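Local atomic coordinates of methyltransferase-like protein 5 (Pyrococcus horikoshii, PDB entry 1WY7), a protein that probably acts as an S-adenosylmethionine-dependent methyltransferase, perhaps on RNA, and binds the by-product S-adenosyl-L-homocysteine. Residues I10-L15 against T60-Y65; P21-E26 against G123-H128; V113-M118 against V143-H148. One frame throughout, in Å; residues are numbered along the deposited sequence.

Interaction 1 of 3, residues I10-L15 against T60-Y65. With SAH (S-adenosyl-L-homocysteine), chain E.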
loop_
_atom_site.group_PDB
_atom_site.type_symbol
_atom_site.label_atom_id
_atom_site.label_comp_id
_atom_site.label_asym_id
_atom_site.label_seq_id
_atom_site.Cartn_x
_atom_site.Cartn_y
_atom_site.Cartn_z
ATOM N N ILE A 10 -13.810 5.607 7.330
ATOM C CA ILE A 10 -14.172 5.603 8.748
ATOM C C ILE A 10 -13.831 4.261 9.385
ATOM O O ILE A 10 -13.225 4.187 10.458
ATOM C CB ILE A 10 -15.697 5.864 8.918
ATOM C CG1 ILE A 10 -16.015 7.320 8.565
ATOM C CG2 ILE A 10 -16.146 5.537 10.338
ATOM C CD1 ILE A 10 -17.512 7.649 8.595
ATOM N N ALA A 11 -14.242 3.194 8.721
ATOM C CA ALA A 11 -13.977 1.860 9.229
ATOM C C ALA A 11 -12.471 1.573 9.288
ATOM O O ALA A 11 -11.991 0.928 10.232
ATOM C CB ALA A 11 -14.680 0.822 8.364
ATOM N N LEU A 12 -11.727 2.056 8.295
ATOM C CA LEU A 12 -10.282 1.836 8.264
ATOM C C LEU A 12 -9.574 2.590 9.382
ATOM O O LEU A 12 -8.569 2.119 9.903
ATOM C CB LEU A 12 -9.688 2.255 6.905
ATOM C CG LEU A 12 -10.111 1.395 5.713
ATOM C CD1 LEU A 12 -9.478 1.912 4.445
ATOM C CD2 LEU A 12 -9.726 -0.056 5.973
ATOM N N SER A 13 -10.111 3.749 9.760
ATOM C CA SER A 13 -9.507 4.568 10.810
ATOM C C SER A 13 -9.645 3.953 12.199
ATOM O O SER A 13 -8.964 4.369 13.140
ATOM C CB SER A 13 -10.136 5.960 10.817
ATOM O OG SER A 13 -11.498 5.891 11.214
ATOM N N LYS A 14 -10.519 2.963 12.326
ATOM C CA LYS A 14 -10.738 2.301 13.606
ATOM C C LYS A 14 -9.722 1.215 13.939
ATOM O O LYS A 14 -9.700 0.711 15.062
ATOM C CB LYS A 14 -12.145 1.716 13.650
ATOM C CG LYS A 14 -13.220 2.784 13.688
ATOM C CD LYS A 14 -14.605 2.187 13.590
ATOM C CE LYS A 14 -15.658 3.272 13.724
ATOM N NZ LYS A 14 -17.028 2.697 13.642
ATOM N N LEU A 15 -8.878 0.858 12.974
ATOM C CA LEU A 15 -7.850 -0.162 13.186
ATOM C C LEU A 15 -6.740 0.354 14.094
ATOM O O LEU A 15 -6.478 1.553 14.152
ATOM C CB LEU A 15 -7.229 -0.595 11.851
ATOM C CG LEU A 15 -8.108 -1.325 10.826
ATOM C CD1 LEU A 15 -7.266 -1.724 9.611
ATOM C CD2 LEU A 15 -8.709 -2.566 11.464
ATOM N N THR A 60 0.464 -2.113 9.600
ATOM C CA THR A 60 -0.638 -2.483 10.492
ATOM C C THR A 60 -1.784 -3.167 9.755
ATOM O O THR A 60 -2.729 -3.638 10.388
ATOM C CB THR A 60 -1.233 -1.270 11.256
ATOM O OG1 THR A 60 -1.764 -0.316 10.326
ATOM C CG2 THR A 60 -0.173 -0.613 12.104
ATOM N N GLY A 61 -1.708 -3.212 8.426
ATOM C CA GLY A 61 -2.749 -3.866 7.651
ATOM C C GLY A 61 -3.946 -3.048 7.178
ATOM O O GLY A 61 -4.964 -3.624 6.821
ATOM N N VAL A 62 -3.843 -1.724 7.144
ATOM C CA VAL A 62 -4.978 -0.904 6.697
ATOM C C VAL A 62 -5.419 -1.266 5.277
ATOM O O VAL A 62 -6.605 -1.522 5.039
ATOM C CB VAL A 62 -4.647 0.609 6.723
ATOM C CG1 VAL A 62 -5.774 1.394 6.082
ATOM C CG2 VAL A 62 -4.429 1.081 8.156
ATOM N N LEU A 63 -4.471 -1.286 4.338
ATOM C CA LEU A 63 -4.787 -1.613 2.953
ATOM C C LEU A 63 -5.283 -3.048 2.813
ATOM O O LEU A 63 -6.208 -3.325 2.046
ATOM C CB LEU A 63 -3.560 -1.403 2.053
ATOM C CG LEU A 63 -3.078 0.041 1.901
ATOM C CD1 LEU A 63 -1.953 0.084 0.886
ATOM C CD2 LEU A 63 -4.244 0.939 1.428
ATOM N N SER A 64 -4.662 -3.951 3.561
ATOM C CA SER A 64 -5.029 -5.361 3.533
ATOM C C SER A 64 -6.460 -5.557 4.011
ATOM O O SER A 64 -7.242 -6.284 3.393
ATOM C CB SER A 64 -4.099 -6.158 4.446
ATOM O OG SER A 64 -2.780 -6.166 3.948
ATOM N N TYR A 65 -6.781 -4.916 5.130
ATOM C CA TYR A 65 -8.116 -5.006 5.718
ATOM C C TYR A 65 -9.169 -4.507 4.718
ATOM O O TYR A 65 -10.183 -5.181 4.476
ATOM C CB TYR A 65 -8.158 -4.184 7.012
ATOM C CG TYR A 65 -9.452 -4.281 7.785
ATOM C CD1 TYR A 65 -10.501 -3.395 7.545
ATOM C CD2 TYR A 65 -9.620 -5.245 8.771
ATOM C CE1 TYR A 65 -11.683 -3.466 8.273
ATOM C CE2 TYR A 65 -10.794 -5.327 9.505
ATOM C CZ TYR A 65 -11.821 -4.433 9.252
ATOM O OH TYR A 65 -12.977 -4.486 9.994
HETATM N N SAH E . 0.349 0.984 8.085
HETATM C CA SAH E . 0.433 1.186 6.624
HETATM C CB SAH E . 1.873 0.854 6.199
HETATM C CG SAH E . 2.632 2.129 6.290
HETATM S SD SAH E . 4.398 2.273 5.956
HETATM C C SAH E . -0.638 0.331 6.002
HETATM O O SAH E . -1.610 -0.037 6.733
HETATM O OXT SAH E . -0.440 0.053 4.773
HETATM C "C5'" SAH E . 4.876 0.812 5.059
HETATM C "C4'" SAH E . 5.607 -0.322 5.793
HETATM O "O4'" SAH E . 6.793 -0.686 5.043
HETATM C "C3'" SAH E . 6.188 0.012 7.169
HETATM O "O3'" SAH E . 5.264 -0.604 8.088
HETATM C "C2'" SAH E . 7.545 -0.706 7.248
HETATM O "O2'" SAH E . 7.909 -1.475 8.371
HETATM C "C1'" SAH E . 7.601 -1.453 5.904
HETATM N N9 SAH E . 8.932 -1.558 5.325
HETATM C C8 SAH E . 9.969 -0.643 5.275
HETATM N N7 SAH E . 11.032 -1.078 4.647
HETATM C C5 SAH E . 10.687 -2.366 4.250
HETATM C C6 SAH E . 11.369 -3.380 3.523
HETATM N N6 SAH E . 12.623 -3.203 3.052
HETATM N N1 SAH E . 10.748 -4.584 3.286
HETATM C C2 SAH E . 9.488 -4.755 3.751
HETATM N N3 SAH E . 8.735 -3.872 4.448
HETATM C C4 SAH E . 9.396 -2.679 4.666
HETATM O O HOH W 1 -13.575 -1.555 11.007
#
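L15 carries CG anti to its carbonyl carbon (chi1 -66°), L12 does the same, and Y65 holds CG anti to its backbone N (chi1 -175°); an extended second torsion then carries the leucine methyls on, so that L15 lies over the face of the phenol ring and L12 at its edge. The setting is the Rossmann-like methyltransferase fold, in which the glycine-rich turn after strand 52-56 leads into helix 62-69, while 10-15 covers the later part of helix 6-13 and the loop beyond it. L15 CD2 lies over the centre of the Y65 ring, 4.0 Å from the centroid and 13° off the normal, a CH-pi contact. Its sister branch serves the root of the same side chain, with L15 CD1 3.7 Å from Y65 CB. L12 approaches differently: its CD2 stands near the ring plane, 3.8 Å from Y65 CD1, and its CD1 meets V62 CG1 at 4.1 Å. All five touching residues are buried, and A35 and L39 of helix 32-44 also touch L12.

Beside the apolar contact a water donates to both A11 O and Y65 OH, and the Y65 hydroxyl is also hydrogen-bonded to E94 OE2; together they hold the hydroxyl end of the ring in place. G61 occupies the N-cap position with a positive phi that suits glycine, and its carbonyl O accepts from Y65 N. The turn also reaches the ligand: T60 OG1 takes a weak bond from the SAH amine N. V62 N donates to SAH O at 2.8 Å.

Interaction 2 of 3, residues P21-E26 against G123-H128. With SAH (S-adenosyl-L-homocysteine), chain E.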
loop_
_atom_site.group_PDB
_atom_site.type_symbol
_atom_site.label_atom_id
_atom_site.label_comp_id
_atom_site.label_asym_id
_atom_site.label_seq_id
_atom_site.Cartn_x
_atom_site.Cartn_y
_atom_site.Cartn_z
ATOM N N PRO A 21 6.385 3.035 16.404
ATOM C CA PRO A 21 6.828 3.367 15.048
ATOM C C PRO A 21 8.325 3.567 14.879
ATOM O O PRO A 21 8.941 4.355 15.596
ATOM C CB PRO A 21 6.069 4.654 14.735
ATOM C CG PRO A 21 4.868 4.575 15.592
ATOM C CD PRO A 21 5.401 4.023 16.878
ATOM N N LYS A 22 8.897 2.858 13.913
ATOM C CA LYS A 22 10.312 2.982 13.605
ATOM C C LYS A 22 10.355 3.974 12.446
ATOM O O LYS A 22 10.031 3.634 11.307
ATOM C CB LYS A 22 10.877 1.612 13.210
ATOM C CG LYS A 22 10.777 0.585 14.339
ATOM C CD LYS A 22 11.055 -0.838 13.869
ATOM C CE LYS A 22 11.249 -1.784 15.055
ATOM N NZ LYS A 22 10.079 -1.787 15.981
ATOM N N VAL A 23 10.742 5.210 12.739
ATOM C CA VAL A 23 10.757 6.235 11.710
ATOM C C VAL A 23 11.668 5.954 10.527
ATOM O O VAL A 23 11.337 6.330 9.400
ATOM C CB VAL A 23 11.075 7.630 12.306
ATOM C CG1 VAL A 23 11.038 8.696 11.204
ATOM C CG2 VAL A 23 10.053 7.974 13.395
ATOM N N TRP A 24 12.792 5.279 10.760
ATOM C CA TRP A 24 13.722 4.979 9.674
ATOM C C TRP A 24 13.119 3.995 8.678
ATOM O O TRP A 24 13.680 3.755 7.610
ATOM C CB TRP A 24 15.036 4.430 10.234
ATOM C CG TRP A 24 14.892 3.159 10.947
ATOM C CD1 TRP A 24 14.968 1.907 10.415
ATOM C CD2 TRP A 24 14.630 2.994 12.339
ATOM N NE1 TRP A 24 14.770 0.966 11.395
ATOM C CE2 TRP A 24 14.560 1.607 12.589
ATOM C CE3 TRP A 24 14.445 3.884 13.406
ATOM C CZ2 TRP A 24 14.314 1.085 13.868
ATOM C CZ3 TRP A 24 14.200 3.370 14.675
ATOM C CH2 TRP A 24 14.136 1.981 14.894
ATOM N N LEU A 25 11.978 3.421 9.042
ATOM C CA LEU A 25 11.277 2.489 8.168
ATOM C C LEU A 25 9.976 3.149 7.695
ATOM O O LEU A 25 9.129 2.497 7.081
ATOM C CB LEU A 25 10.932 1.193 8.908
ATOM C CG LEU A 25 12.043 0.229 9.322
ATOM C CD1 LEU A 25 11.408 -1.028 9.919
ATOM C CD2 LEU A 25 12.894 -0.133 8.112
ATOM N N GLU A 26 9.833 4.439 7.998
ATOM C CA GLU A 26 8.653 5.211 7.633
ATOM C C GLU A 26 7.373 4.504 8.063
ATOM O O GLU A 26 6.475 4.280 7.246
ATOM C CB GLU A 26 8.608 5.444 6.118
ATOM C CG GLU A 26 9.758 6.264 5.546
ATOM C CD GLU A 26 9.435 6.811 4.165
ATOM O OE1 GLU A 26 10.363 7.256 3.458
ATOM O OE2 GLU A 26 8.245 6.803 3.789
ATOM N N GLY A 123 11.098 7.088 0.767
ATOM C CA GLY A 123 12.534 7.151 0.590
ATOM C C GLY A 123 13.103 8.439 1.135
ATOM O O GLY A 123 14.143 8.912 0.679
ATOM N N SER A 124 12.416 9.015 2.113
ATOM C CA SER A 124 12.883 10.248 2.710
ATOM C C SER A 124 13.758 9.940 3.921
ATOM O O SER A 124 14.570 10.768 4.331
ATOM C CB SER A 124 11.694 11.131 3.093
ATOM O OG SER A 124 10.715 10.385 3.783
ATOM N N GLN A 125 13.607 8.743 4.477
ATOM C CA GLN A 125 14.400 8.336 5.628
ATOM C C GLN A 125 15.649 7.586 5.170
ATOM O O GLN A 125 16.691 7.624 5.832
ATOM C CB GLN A 125 13.556 7.459 6.557
ATOM C CG GLN A 125 12.354 8.194 7.125
ATOM C CD GLN A 125 12.764 9.368 7.994
ATOM O OE1 GLN A 125 12.052 10.370 8.083
ATOM N NE2 GLN A 125 13.914 9.243 8.650
ATOM N N ARG A 126 15.534 6.902 4.033
ATOM C CA ARG A 126 16.646 6.145 3.462
ATOM C C ARG A 126 16.609 6.261 1.946
ATOM O O ARG A 126 15.596 5.950 1.318
ATOM C CB ARG A 126 16.557 4.653 3.813
ATOM C CG ARG A 126 15.753 4.276 5.042
ATOM C CD ARG A 126 16.300 4.867 6.330
ATOM N NE ARG A 126 17.735 4.656 6.504
ATOM C CZ ARG A 126 18.407 4.988 7.604
ATOM N NH1 ARG A 126 17.774 5.543 8.634
ATOM N NH2 ARG A 126 19.716 4.776 7.673
ATOM N N LYS A 127 17.724 6.678 1.359
ATOM C CA LYS A 127 17.830 6.848 -0.083
ATOM C C LYS A 127 17.236 5.728 -0.938
ATOM O O LYS A 127 17.583 4.559 -0.788
ATOM C CB LYS A 127 19.300 7.069 -0.457
ATOM C CG LYS A 127 19.529 8.319 -1.297
ATOM C CD LYS A 127 18.594 9.454 -0.860
ATOM C CE LYS A 127 18.722 10.672 -1.760
ATOM N NZ LYS A 127 17.391 11.303 -2.014
ATOM N N HIS A 128 16.328 6.101 -1.834
ATOM C CA HIS A 128 15.705 5.148 -2.752
ATOM C C HIS A 128 15.007 3.946 -2.102
ATOM O O HIS A 128 14.937 2.874 -2.704
ATOM C CB HIS A 128 16.758 4.608 -3.717
ATOM C CG HIS A 128 17.471 5.668 -4.495
ATOM N ND1 HIS A 128 16.962 6.936 -4.666
ATOM C CD2 HIS A 128 18.632 5.630 -5.191
ATOM C CE1 HIS A 128 17.779 7.635 -5.436
ATOM N NE2 HIS A 128 18.799 6.863 -5.768
HETATM N N SAH E . 0.349 0.984 8.085
HETATM C CA SAH E . 0.433 1.186 6.624
HETATM C CB SAH E . 1.873 0.854 6.199
HETATM C CG SAH E . 2.632 2.129 6.290
HETATM S SD SAH E . 4.398 2.273 5.956
HETATM C C SAH E . -0.638 0.331 6.002
HETATM O O SAH E . -1.610 -0.037 6.733
HETATM O OXT SAH E . -0.440 0.053 4.773
HETATM C "C5'" SAH E . 4.876 0.812 5.059
HETATM C "C4'" SAH E . 5.607 -0.322 5.793
HETATM O "O4'" SAH E . 6.793 -0.686 5.043
HETATM C "C3'" SAH E . 6.188 0.012 7.169
HETATM O "O3'" SAH E . 5.264 -0.604 8.088
HETATM C "C2'" SAH E . 7.545 -0.706 7.248
HETATM O "O2'" SAH E . 7.909 -1.475 8.371
HETATM C "C1'" SAH E . 7.601 -1.453 5.904
HETATM N N9 SAH E . 8.932 -1.558 5.325
HETATM C C8 SAH E . 9.969 -0.643 5.275
HETATM N N7 SAH E . 11.032 -1.078 4.647
HETATM C C5 SAH E . 10.687 -2.366 4.250
HETATM C C6 SAH E . 11.369 -3.380 3.523
HETATM N N6 SAH E . 12.623 -3.203 3.052
HETATM N N1 SAH E . 10.748 -4.584 3.286
HETATM C C2 SAH E . 9.488 -4.755 3.751
HETATM N N3 SAH E . 8.735 -3.872 4.448
HETATM C C4 SAH E . 9.396 -2.679 4.666
#
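E26 and the backbone of G123 and S124 form the tight side of this contact, which joins the loop before helix 32-44 to the loop that follows the NPPF sequence at the end of strand 115-118, the motif IV position of N6-type methyltransferases. The E26 chain runs extended beyond CG and brings a single oxygen, OE1, to three donors. S124 N meets it nearly along the C-O bond at 3.0 Å, with an N-H...O angle of 158°. G123 N comes from the syn side at 2.8 Å, moderately out of the carboxylate plane, and S124 OG donates from above that plane at 3.2 Å. The other oxygen, OE2, accepts from F122 N, so both oxygens of the buried carboxylate hold the loop by its amides.

The outer side is more exposed and is held without hydrogen bonds between the segments; its closest approaches are carbon-to-oxygen touches. Q125, with CG anti to its carbonyl carbon, lays CG 3.1 Å from V23 O and 3.6 Å from E26 CG, and a bend at chi2 brings its amide to V23 CG1, perpendicular to the E26 carboxylate. R126 lays CG and CD against the W24 carbonyl, with R126 CD 3.1 Å from W24 O, and its NH1 comes 3.4 Å from W24 CB. V23 and W24 also touch a crystal neighbour, which may influence this exposed side. K22 CB lies over one face of the W24 ring, offset toward the rim. On the ligand side of the E26 backbone, L25 and E26 line the cofactor pocket, where E26 O lies 3.2 Å from SAH SD.

Interaction 3 of 3, residues V113-M118 against V143-H148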
loop_
_atom_site.group_PDB
_atom_site.type_symbol
_atom_site.label_atom_id
_atom_site.label_comp_id
_atom_site.label_asym_id
_atom_site.label_seq_id
_atom_site.Cartn_x
_atom_site.Cartn_y
_atom_site.Cartn_z
ATOM N N VAL A 113 1.141 -12.753 -7.882
ATOM C CA VAL A 113 -0.209 -12.420 -7.438
ATOM C C VAL A 113 -0.960 -11.728 -8.573
ATOM O O VAL A 113 -0.375 -11.434 -9.618
ATOM C CB VAL A 113 -0.170 -11.451 -6.239
ATOM C CG1 VAL A 113 0.604 -12.071 -5.080
ATOM C CG2 VAL A 113 0.473 -10.142 -6.660
ATOM N N ASP A 114 -2.248 -11.462 -8.367
ATOM C CA ASP A 114 -3.064 -10.773 -9.373
ATOM C C ASP A 114 -2.882 -9.263 -9.287
ATOM O O ASP A 114 -2.768 -8.577 -10.311
ATOM C CB ASP A 114 -4.562 -11.060 -9.185
ATOM C CG ASP A 114 -4.942 -12.501 -9.491
ATOM O OD1 ASP A 114 -4.439 -13.057 -10.493
ATOM O OD2 ASP A 114 -5.765 -13.068 -8.737
ATOM N N ILE A 115 -2.867 -8.744 -8.063
ATOM C CA ILE A 115 -2.743 -7.308 -7.844
ATOM C C ILE A 115 -1.819 -6.945 -6.683
ATOM O O ILE A 115 -1.716 -7.662 -5.694
ATOM C CB ILE A 115 -4.156 -6.649 -7.546
ATOM C CG1 ILE A 115 -4.956 -6.430 -8.833
ATOM C CG2 ILE A 115 -3.995 -5.291 -6.880
ATOM C CD1 ILE A 115 -5.617 -7.645 -9.351
ATOM N N VAL A 116 -1.140 -5.815 -6.820
ATOM C CA VAL A 116 -0.311 -5.318 -5.746
ATOM C C VAL A 116 -0.888 -3.970 -5.300
ATOM O O VAL A 116 -1.241 -3.136 -6.132
ATOM C CB VAL A 116 1.160 -5.050 -6.171
ATOM C CG1 VAL A 116 1.840 -4.267 -5.073
ATOM C CG2 VAL A 116 1.922 -6.356 -6.439
ATOM N N ILE A 117 -0.998 -3.773 -3.993
ATOM C CA ILE A 117 -1.428 -2.494 -3.451
ATOM C C ILE A 117 -0.351 -2.181 -2.429
ATOM O O ILE A 117 0.143 -3.088 -1.752
ATOM C CB ILE A 117 -2.808 -2.567 -2.767
ATOM C CG1 ILE A 117 -2.780 -3.555 -1.595
ATOM C CG2 ILE A 117 -3.857 -2.954 -3.806
ATOM C CD1 ILE A 117 -4.145 -3.731 -0.899
HETATM N N MSE A 118 0.047 -0.918 -2.333
HETATM C CA MSE A 118 1.079 -0.566 -1.383
HETATM C C MSE A 118 1.198 0.918 -1.076
HETATM O O MSE A 118 0.911 1.776 -1.915
HETATM C CB MSE A 118 2.453 -1.099 -1.865
HETATM C CG MSE A 118 2.928 -0.596 -3.243
HETATM SE SE MSE A 118 4.531 -1.321 -3.746
HETATM C CE MSE A 118 4.923 -0.318 -5.128
ATOM N N VAL A 143 -0.762 -5.598 -12.460
ATOM C CA VAL A 143 -1.484 -4.394 -12.041
ATOM C C VAL A 143 -0.982 -3.959 -10.662
ATOM O O VAL A 143 -1.047 -4.720 -9.696
ATOM C CB VAL A 143 -3.015 -4.621 -11.961
ATOM C CG1 VAL A 143 -3.696 -3.329 -11.488
ATOM C CG2 VAL A 143 -3.567 -5.021 -13.329
ATOM N N VAL A 144 -0.492 -2.728 -10.571
ATOM C CA VAL A 144 0.048 -2.200 -9.321
ATOM C C VAL A 144 -0.592 -0.886 -8.889
ATOM O O VAL A 144 -0.769 0.020 -9.708
ATOM C CB VAL A 144 1.579 -1.943 -9.451
ATOM C CG1 VAL A 144 2.117 -1.304 -8.185
ATOM C CG2 VAL A 144 2.295 -3.240 -9.792
ATOM N N TYR A 145 -0.933 -0.790 -7.602
ATOM C CA TYR A 145 -1.504 0.428 -7.026
ATOM C C TYR A 145 -0.522 0.869 -5.948
ATOM O O TYR A 145 -0.229 0.109 -5.027
ATOM C CB TYR A 145 -2.880 0.172 -6.380
ATOM C CG TYR A 145 -4.012 -0.103 -7.355
ATOM C CD1 TYR A 145 -4.829 0.929 -7.836
ATOM C CD2 TYR A 145 -4.261 -1.399 -7.800
ATOM C CE1 TYR A 145 -5.869 0.665 -8.741
ATOM C CE2 TYR A 145 -5.285 -1.679 -8.696
ATOM C CZ TYR A 145 -6.086 -0.646 -9.165
ATOM O OH TYR A 145 -7.085 -0.936 -10.072
ATOM N N SER A 146 -0.018 2.090 -6.058
ATOM C CA SER A 146 0.936 2.586 -5.086
ATOM C C SER A 146 0.713 4.044 -4.748
ATOM O O SER A 146 -0.052 4.738 -5.412
ATOM C CB SER A 146 2.366 2.386 -5.608
ATOM O OG SER A 146 3.312 2.668 -4.589
ATOM N N ILE A 147 1.380 4.504 -3.695
ATOM C CA ILE A 147 1.255 5.884 -3.256
ATOM C C ILE A 147 2.637 6.522 -3.209
ATOM O O ILE A 147 3.590 5.902 -2.755
ATOM C CB ILE A 147 0.599 5.957 -1.856
ATOM C CG1 ILE A 147 -0.806 5.338 -1.905
ATOM C CG2 ILE A 147 0.527 7.399 -1.390
ATOM C CD1 ILE A 147 -1.531 5.344 -0.580
ATOM N N HIS A 148 2.739 7.758 -3.676
ATOM C CA HIS A 148 4.014 8.466 -3.690
ATOM C C HIS A 148 3.816 9.963 -3.513
ATOM O O HIS A 148 2.713 10.481 -3.695
ATOM C CB HIS A 148 4.734 8.211 -5.012
ATOM C CG HIS A 148 5.045 6.769 -5.251
ATOM N ND1 HIS A 148 6.133 6.142 -4.679
ATOM C CD2 HIS A 148 4.376 5.813 -5.936
ATOM C CE1 HIS A 148 6.117 4.861 -5.002
ATOM N NE2 HIS A 148 5.062 4.634 -5.763
#
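A beta-alpha-beta crossover, strand 115-118, helix 131-140, strand 143-149, brings these segments together as adjacent parallel strands of the central methyltransferase sheet; their axes run 4.7 Å apart and 2° from parallel. Three backbone bonds fix the register. V116 N donates to V143 O at 3.1 Å, Y145 N to V116 O at 2.8 Å, and M118 N to Y145 O at 2.9 Å, the last more bent, with an N-H...O angle of 131°. A CA-H...O contact from I117 CA to Y145 O adds to the pairing.

On one face I115 lies beside V143, pointing the same way, and its CG2 meets the Y145 ring edge 4.0 Å from CD2. On the opposite face the selenomethionine M118 has CG between its backbone N and carbonyl carbon (chi1 59°) and then extends, its CE ending 3.4 Å from S146 OG.

Y145 packs on L38, L41 and A42 of helix 32-44, its hydroxyl bonded to D47 and R199. V116 and V144 rest on A137, and M118 on L134, of helix 131-140. Strand 52-56 bonds 115-118 along its other edge, and strand 191-202 lies beyond 143-149.

From the N terminus, interaction 1 closes a loop between 10-15 and 60-65, folding helix 6-13 back onto helix 62-69. Before that loop is complete, 21-26 leaves it for 123-128, so interactions 1 and 2 cross along the chain; both also touch SAH, although their nearest atoms are about 8 Å apart. Interaction 3 opens at 113-118 and closes at 143-148, with 123-128 between, and therefore crosses interaction 2 but follows interaction 1 in series. Interactions 1 and 3 meet directly, L63 O lying 3.6 Å from I117 CD1. The N-terminal region is thus tied to a cofactor-binding helix and to the loop 123-128 after strand 115-118, and interaction 3 pairs the two strands linked through helix 131-140.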